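Local coordinates for protein kojibiose phosphorylase (PDB 6W0P) that belongs to glycoside hydrolase family 65 and joins an N-terminal beta-rich domain to a helical catalytic domain and a small C-terminal beta domain, at residues A[300-305]-A[671-676]; A[643-648]-A[695-700]. All coordinates share one frame; numbering follows the deposited sequence.

Contact 1: residues A[300-305]-A[671-676]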
loop_
_atom_site.group_PDB
_atom_site.type_symbol
_atom_site.label_atom_id
_atom_site.label_comp_id
_atom_site.label_asym_id
_atom_site.label_seq_id
_atom_site.Cartn_x
_atom_site.Cartn_y
_atom_site.Cartn_z
ATOM N N SER A 300 8.986 41.462 -15.541
ATOM C CA SER A 300 8.225 40.800 -14.457
ATOM C C SER A 300 8.545 41.310 -13.047
ATOM O O SER A 300 7.844 40.826 -12.116
ATOM C CB SER A 300 8.399 39.303 -14.555
ATOM O OG SER A 300 8.115 38.845 -15.876
ATOM N N ASP A 301 9.503 42.233 -12.856
ATOM C CA ASP A 301 9.929 42.644 -11.486
ATOM C C ASP A 301 8.703 43.148 -10.720
ATOM O O ASP A 301 7.829 43.748 -11.346
ATOM C CB ASP A 301 11.034 43.702 -11.464
ATOM C CG ASP A 301 11.683 43.830 -10.102
ATOM O OD1 ASP A 301 11.930 42.788 -9.463
ATOM O OD2 ASP A 301 11.920 44.976 -9.675
ATOM N N ILE A 302 8.611 42.829 -9.430
ATOM C CA ILE A 302 7.554 43.350 -8.525
ATOM C C ILE A 302 8.208 44.242 -7.470
ATOM O O ILE A 302 9.185 43.793 -6.865
ATOM C CB ILE A 302 6.770 42.195 -7.893
ATOM C CG1 ILE A 302 6.011 41.405 -8.950
ATOM C CG2 ILE A 302 5.862 42.699 -6.783
ATOM C CD1 ILE A 302 5.177 40.337 -8.351
ATOM N N LEU A 303 7.699 45.460 -7.292
ATOM C CA LEU A 303 8.180 46.391 -6.251
ATOM C C LEU A 303 7.216 46.301 -5.079
ATOM O O LEU A 303 6.007 46.280 -5.314
ATOM C CB LEU A 303 8.224 47.826 -6.772
ATOM C CG LEU A 303 9.185 48.126 -7.917
ATOM C CD1 LEU A 303 9.127 49.613 -8.267
ATOM C CD2 LEU A 303 10.592 47.761 -7.530
ATOM N N ILE A 304 7.754 46.276 -3.866
ATOM C CA ILE A 304 6.956 46.320 -2.616
ATOM C C ILE A 304 7.576 47.388 -1.731
ATOM O O ILE A 304 8.797 47.268 -1.425
ATOM C CB ILE A 304 6.905 44.937 -1.942
ATOM C CG1 ILE A 304 6.156 43.936 -2.835
ATOM C CG2 ILE A 304 6.278 45.067 -0.559
ATOM C CD1 ILE A 304 6.047 42.540 -2.287
ATOM N N ASP A 305 6.772 48.387 -1.350
ATOM C CA ASP A 305 7.198 49.487 -0.453
ATOM C C ASP A 305 6.520 49.275 0.899
ATOM O O ASP A 305 5.314 49.020 0.908
ATOM C CB ASP A 305 6.879 50.856 -1.050
ATOM C CG ASP A 305 7.418 52.011 -0.231
ATOM O OD1 ASP A 305 8.645 52.156 -0.161
ATOM O OD2 ASP A 305 6.609 52.709 0.384
ATOM N N ALA A 671 3.322 30.542 -6.268
ATOM C CA ALA A 671 2.076 30.967 -5.595
ATOM C C ALA A 671 2.223 32.396 -5.068
ATOM O O ALA A 671 1.197 33.057 -4.939
ATOM C CB ALA A 671 1.736 30.022 -4.473
ATOM N N ALA A 672 3.442 32.847 -4.761
ATOM C CA ALA A 672 3.670 34.192 -4.194
ATOM C C ALA A 672 3.347 35.203 -5.296
ATOM O O ALA A 672 2.612 36.186 -5.034
ATOM C CB ALA A 672 5.081 34.332 -3.686
ATOM N N TRP A 673 3.821 34.925 -6.510
ATOM C CA TRP A 673 3.541 35.782 -7.680
ATOM C C TRP A 673 2.032 35.783 -7.921
ATOM O O TRP A 673 1.469 36.859 -8.115
ATOM C CB TRP A 673 4.299 35.311 -8.918
ATOM C CG TRP A 673 3.975 36.128 -10.129
ATOM C CD1 TRP A 673 4.615 37.253 -10.545
ATOM C CD2 TRP A 673 2.916 35.900 -11.067
ATOM N NE1 TRP A 673 4.051 37.723 -11.696
ATOM C CE2 TRP A 673 3.011 36.910 -12.046
ATOM C CE3 TRP A 673 1.928 34.920 -11.205
ATOM C CZ2 TRP A 673 2.124 36.996 -13.116
ATOM C CZ3 TRP A 673 1.053 35.002 -12.262
ATOM C CH2 TRP A 673 1.155 36.024 -13.209
ATOM N N MET A 674 1.425 34.601 -7.918
ATOM C CA MET A 674 -0.025 34.412 -8.164
ATOM C C MET A 674 -0.841 35.198 -7.137
ATOM O O MET A 674 -1.786 35.901 -7.554
ATOM C CB MET A 674 -0.398 32.938 -8.031
ATOM C CG MET A 674 0.383 32.074 -8.961
ATOM S SD MET A 674 -0.593 31.846 -10.412
ATOM C CE MET A 674 -1.738 30.594 -9.854
ATOM N N ASN A 675 -0.501 35.027 -5.849
ATOM C CA ASN A 675 -1.173 35.720 -4.724
ATOM C C ASN A 675 -1.126 37.237 -4.969
ATOM O O ASN A 675 -2.138 37.918 -4.650
ATOM C CB ASN A 675 -0.610 35.359 -3.353
ATOM C CG ASN A 675 -1.660 35.414 -2.259
ATOM O OD1 ASN A 675 -1.602 34.624 -1.320
ATOM N ND2 ASN A 675 -2.596 36.362 -2.343
ATOM N N ILE A 676 -0.028 37.758 -5.528
ATOM C CA ILE A 676 0.129 39.232 -5.746
ATOM C C ILE A 676 -0.720 39.654 -6.958
ATOM O O ILE A 676 -1.535 40.589 -6.780
ATOM C CB ILE A 676 1.613 39.634 -5.854
ATOM C CG1 ILE A 676 2.305 39.512 -4.487
ATOM C CG2 ILE A 676 1.732 41.031 -6.450
ATOM C CD1 ILE A 676 3.832 39.747 -4.497
HETATM O O HOH W 1 5.019 40.438 -12.284
#
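Strand 303-305, at the edge of an antiparallel sheet completed by C-terminal strands, packs together with the residue just before it against helix 666-680, part of the central (alpha/alpha)6 barrel of this family: I302 and I304 meet W673 and I676. Two residues apart in extended chain, both isoleucines direct their side chains toward the helix. I302 sets its CG1 branch anti to its own carbonyl carbon (chi1 -64°) and extends it fully, which puts CD1 between the two helix residues. That methyl lies 3.8 Å from W673 CD1, the isoleucine branch crossing the indole at about a right angle. It also meets I676 tip to tip, I302 CD1 being 4.0 Å from I676 CG2. Two residues on, I304 CD1 approaches I676 CD1 at 4.2 Å, the side chains crossing obliquely. One water bridges the contact: it donates to S300 O at 2.9 Å and accepts from W673 NE1, also at 2.9 Å. It lies in the plane of the indole, at the pyrrole edge, and so ties the ring to the chain entering the strand. All four touching side chains are buried. I314 of helix 308-324 touches I302, I304 and I676, while Q311 of that helix bonds the backbone at I302 O and I304 N. Strand 702-709 adds F705 against I302 and I707 against W673, and F359 of helix 351-361 makes an edge-to-face pair with W673.

Contact 2: residues A[643-648]-A[695-700]; sequences NFFGFA and TSNKNW
F645 and W700 form an offset edge-to-face (T-shaped) pair that joins the end of helix 638-645, in the central catalytic domain, to a loop of the C-terminal domain between strands 689-692 and 702-709. The planes stand 88° apart, and the centroid of the F645 ring is 5.2 Å from that of the six-membered ring of W700. It is the benzo edge of W700 that points at the phenyl face: CZ2 comes within 3.5 Å of F645 CE2, and CH2 within 3.6 Å of F645 CZ. With chi1 at -178°, CG of F645 lies opposite the backbone N, and the ring reaches across to the loop. N697 lies on the same side of the phenyl plane as W700, its ND2 3.6 Å from F645 CD2, with the amide turned 80° to the ring; this nitrogen also sits over the rim of the W700 indole. A648 CB packs on the other phenyl face, brought there by the type II' turn F645-A648. W700 NE1 hydrogen-bonds to D310 OD2 of helix 308-324, and F680 adds a second edge-to-face partner for F645. The loop keeps its shape through a type I turn from N697 to W700, and through an Asx turn in which N697 OD1 accepts from N699 N at 3.1 Å.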
loop_
_atom_site.group_PDB
_atom_site.type_symbol
_atom_site.label_atom_id
_atom_site.label_comp_id
_atom_site.label_asym_id
_atom_site.label_seq_id
_atom_site.Cartn_x
_atom_site.Cartn_y
_atom_site.Cartn_z
ATOM N N ASN A 643 -4.367 37.674 5.734
ATOM C CA ASN A 643 -3.922 36.560 6.618
ATOM C C ASN A 643 -3.347 35.402 5.777
ATOM O O ASN A 643 -2.231 34.926 6.106
ATOM C CB ASN A 643 -5.039 36.086 7.561
ATOM C CG ASN A 643 -5.295 37.053 8.690
ATOM O OD1 ASN A 643 -4.482 37.941 8.939
ATOM N ND2 ASN A 643 -6.435 36.909 9.357
ATOM N N PHE A 644 -4.060 34.974 4.727
ATOM C CA PHE A 644 -3.658 33.863 3.823
ATOM C C PHE A 644 -2.390 34.234 3.032
ATOM O O PHE A 644 -1.535 33.305 2.762
ATOM C CB PHE A 644 -4.805 33.444 2.895
ATOM C CG PHE A 644 -5.805 32.511 3.538
ATOM C CD1 PHE A 644 -5.377 31.315 4.126
ATOM C CD2 PHE A 644 -7.165 32.803 3.544
ATOM C CE1 PHE A 644 -6.273 30.453 4.742
ATOM C CE2 PHE A 644 -8.070 31.940 4.160
ATOM C CZ PHE A 644 -7.624 30.756 4.738
ATOM N N PHE A 645 -2.229 35.498 2.642
ATOM C CA PHE A 645 -0.956 35.929 2.028
ATOM C C PHE A 645 0.170 35.666 3.026
ATOM O O PHE A 645 1.071 34.940 2.645
ATOM C CB PHE A 645 -0.941 37.391 1.596
ATOM C CG PHE A 645 0.360 37.772 0.936
ATOM C CD1 PHE A 645 0.602 37.453 -0.393
ATOM C CD2 PHE A 645 1.350 38.431 1.647
ATOM C CE1 PHE A 645 1.796 37.796 -1.002
ATOM C CE2 PHE A 645 2.541 38.787 1.033
ATOM C CZ PHE A 645 2.763 38.462 -0.287
ATOM N N GLY A 646 0.078 36.203 4.252
ATOM C CA GLY A 646 1.037 36.002 5.361
ATOM C C GLY A 646 2.487 35.997 4.895
ATOM O O GLY A 646 2.938 37.010 4.359
ATOM N N PHE A 647 3.173 34.861 5.040
ATOM C CA PHE A 647 4.626 34.719 4.760
ATOM C C PHE A 647 4.864 34.120 3.360
ATOM O O PHE A 647 5.888 33.449 3.160
ATOM C CB PHE A 647 5.284 33.876 5.856
ATOM C CG PHE A 647 4.571 32.588 6.173
ATOM C CD1 PHE A 647 4.830 31.442 5.455
ATOM C CD2 PHE A 647 3.627 32.544 7.194
ATOM C CE1 PHE A 647 4.172 30.259 5.743
ATOM C CE2 PHE A 647 2.964 31.362 7.483
ATOM C CZ PHE A 647 3.235 30.222 6.750
ATOM N N ALA A 648 3.979 34.382 2.403
ATOM C CA ALA A 648 4.023 33.806 1.039
ATOM C C ALA A 648 5.410 33.988 0.393
ATOM O O ALA A 648 5.818 33.067 -0.285
ATOM C CB ALA A 648 2.953 34.435 0.180
ATOM N N THR A 695 -6.693 45.591 -4.861
ATOM C CA THR A 695 -6.988 45.755 -3.416
ATOM C C THR A 695 -5.654 45.853 -2.667
ATOM O O THR A 695 -4.603 45.621 -3.283
ATOM C CB THR A 695 -7.889 44.619 -2.920
ATOM O OG1 THR A 695 -7.311 43.371 -3.314
ATOM C CG2 THR A 695 -9.303 44.723 -3.454
ATOM N N SER A 696 -5.701 46.188 -1.387
ATOM C CA SER A 696 -4.524 46.604 -0.586
ATOM C C SER A 696 -3.992 45.401 0.191
ATOM O O SER A 696 -4.813 44.607 0.706
ATOM C CB SER A 696 -4.892 47.726 0.367
ATOM O OG SER A 696 -5.297 48.888 -0.340
ATOM N N ASN A 697 -2.669 45.298 0.288
ATOM C CA ASN A 697 -1.984 44.516 1.349
ATOM C C ASN A 697 -1.734 45.485 2.508
ATOM O O ASN A 697 -1.034 46.479 2.272
ATOM C CB ASN A 697 -0.704 43.883 0.825
ATOM C CG ASN A 697 -0.007 43.007 1.845
ATOM O OD1 ASN A 697 -0.038 43.304 3.029
ATOM N ND2 ASN A 697 0.634 41.937 1.394
ATOM N N LYS A 698 -2.288 45.214 3.689
ATOM C CA LYS A 698 -2.296 46.151 4.856
ATOM C C LYS A 698 -0.859 46.553 5.202
ATOM O O LYS A 698 -0.658 47.688 5.579
ATOM C CB LYS A 698 -3.052 45.552 6.062
ATOM C CG LYS A 698 -2.222 44.800 7.100
ATOM C CD LYS A 698 -2.865 43.519 7.621
ATOM C CE LYS A 698 -1.961 42.733 8.558
ATOM N NZ LYS A 698 -2.335 41.296 8.613
ATOM N N ASN A 699 0.095 45.653 4.985
ATOM C CA ASN A 699 1.534 45.812 5.318
ATOM C C ASN A 699 2.291 46.638 4.272
ATOM O O ASN A 699 3.475 46.932 4.526
ATOM C CB ASN A 699 2.200 44.438 5.437
ATOM C CG ASN A 699 1.549 43.593 6.512
ATOM O OD1 ASN A 699 1.332 44.062 7.627
ATOM N ND2 ASN A 699 1.219 42.358 6.181
ATOM N N TRP A 700 1.713 46.945 3.110
ATOM C CA TRP A 700 2.466 47.626 2.019
ATOM C C TRP A 700 1.859 49.006 1.724
ATOM O O TRP A 700 0.642 49.081 1.466
ATOM C CB TRP A 700 2.505 46.795 0.730
ATOM C CG TRP A 700 2.993 45.383 0.842
ATOM C CD1 TRP A 700 3.822 44.866 1.788
ATOM C CD2 TRP A 700 2.716 44.308 -0.076
ATOM N NE1 TRP A 700 4.033 43.538 1.552
ATOM C CE2 TRP A 700 3.378 43.165 0.414
ATOM C CE3 TRP A 700 1.969 44.195 -1.249
ATOM C CZ2 TRP A 700 3.331 41.930 -0.235
ATOM C CZ3 TRP A 700 1.906 42.975 -1.881
ATOM C CH2 TRP A 700 2.567 41.848 -1.372
#

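Overall arrangement
From the N terminus, the chain leaves helix 282-300 through 300-305, the first half of contact 1, which holds strand 303-305. It then runs through most of the catalytic domain to 643-648, where contact 2 begins, before helix 666-680 closes contact 1 over 365 intervening residues. Loop 695-700 of the C-terminal domain closes contact 2, a much shorter span, so the two cross rather than nest. Their centres are 11 Å apart and they touch directly: W700 CD1 lies 3.4 Å from I304 CG2, while F645 packs against N675. Helix 666-680 packs against both the end of helix 638-645 and the sheet side at 300-305, and W700 touches I304 and I676 as well as F645.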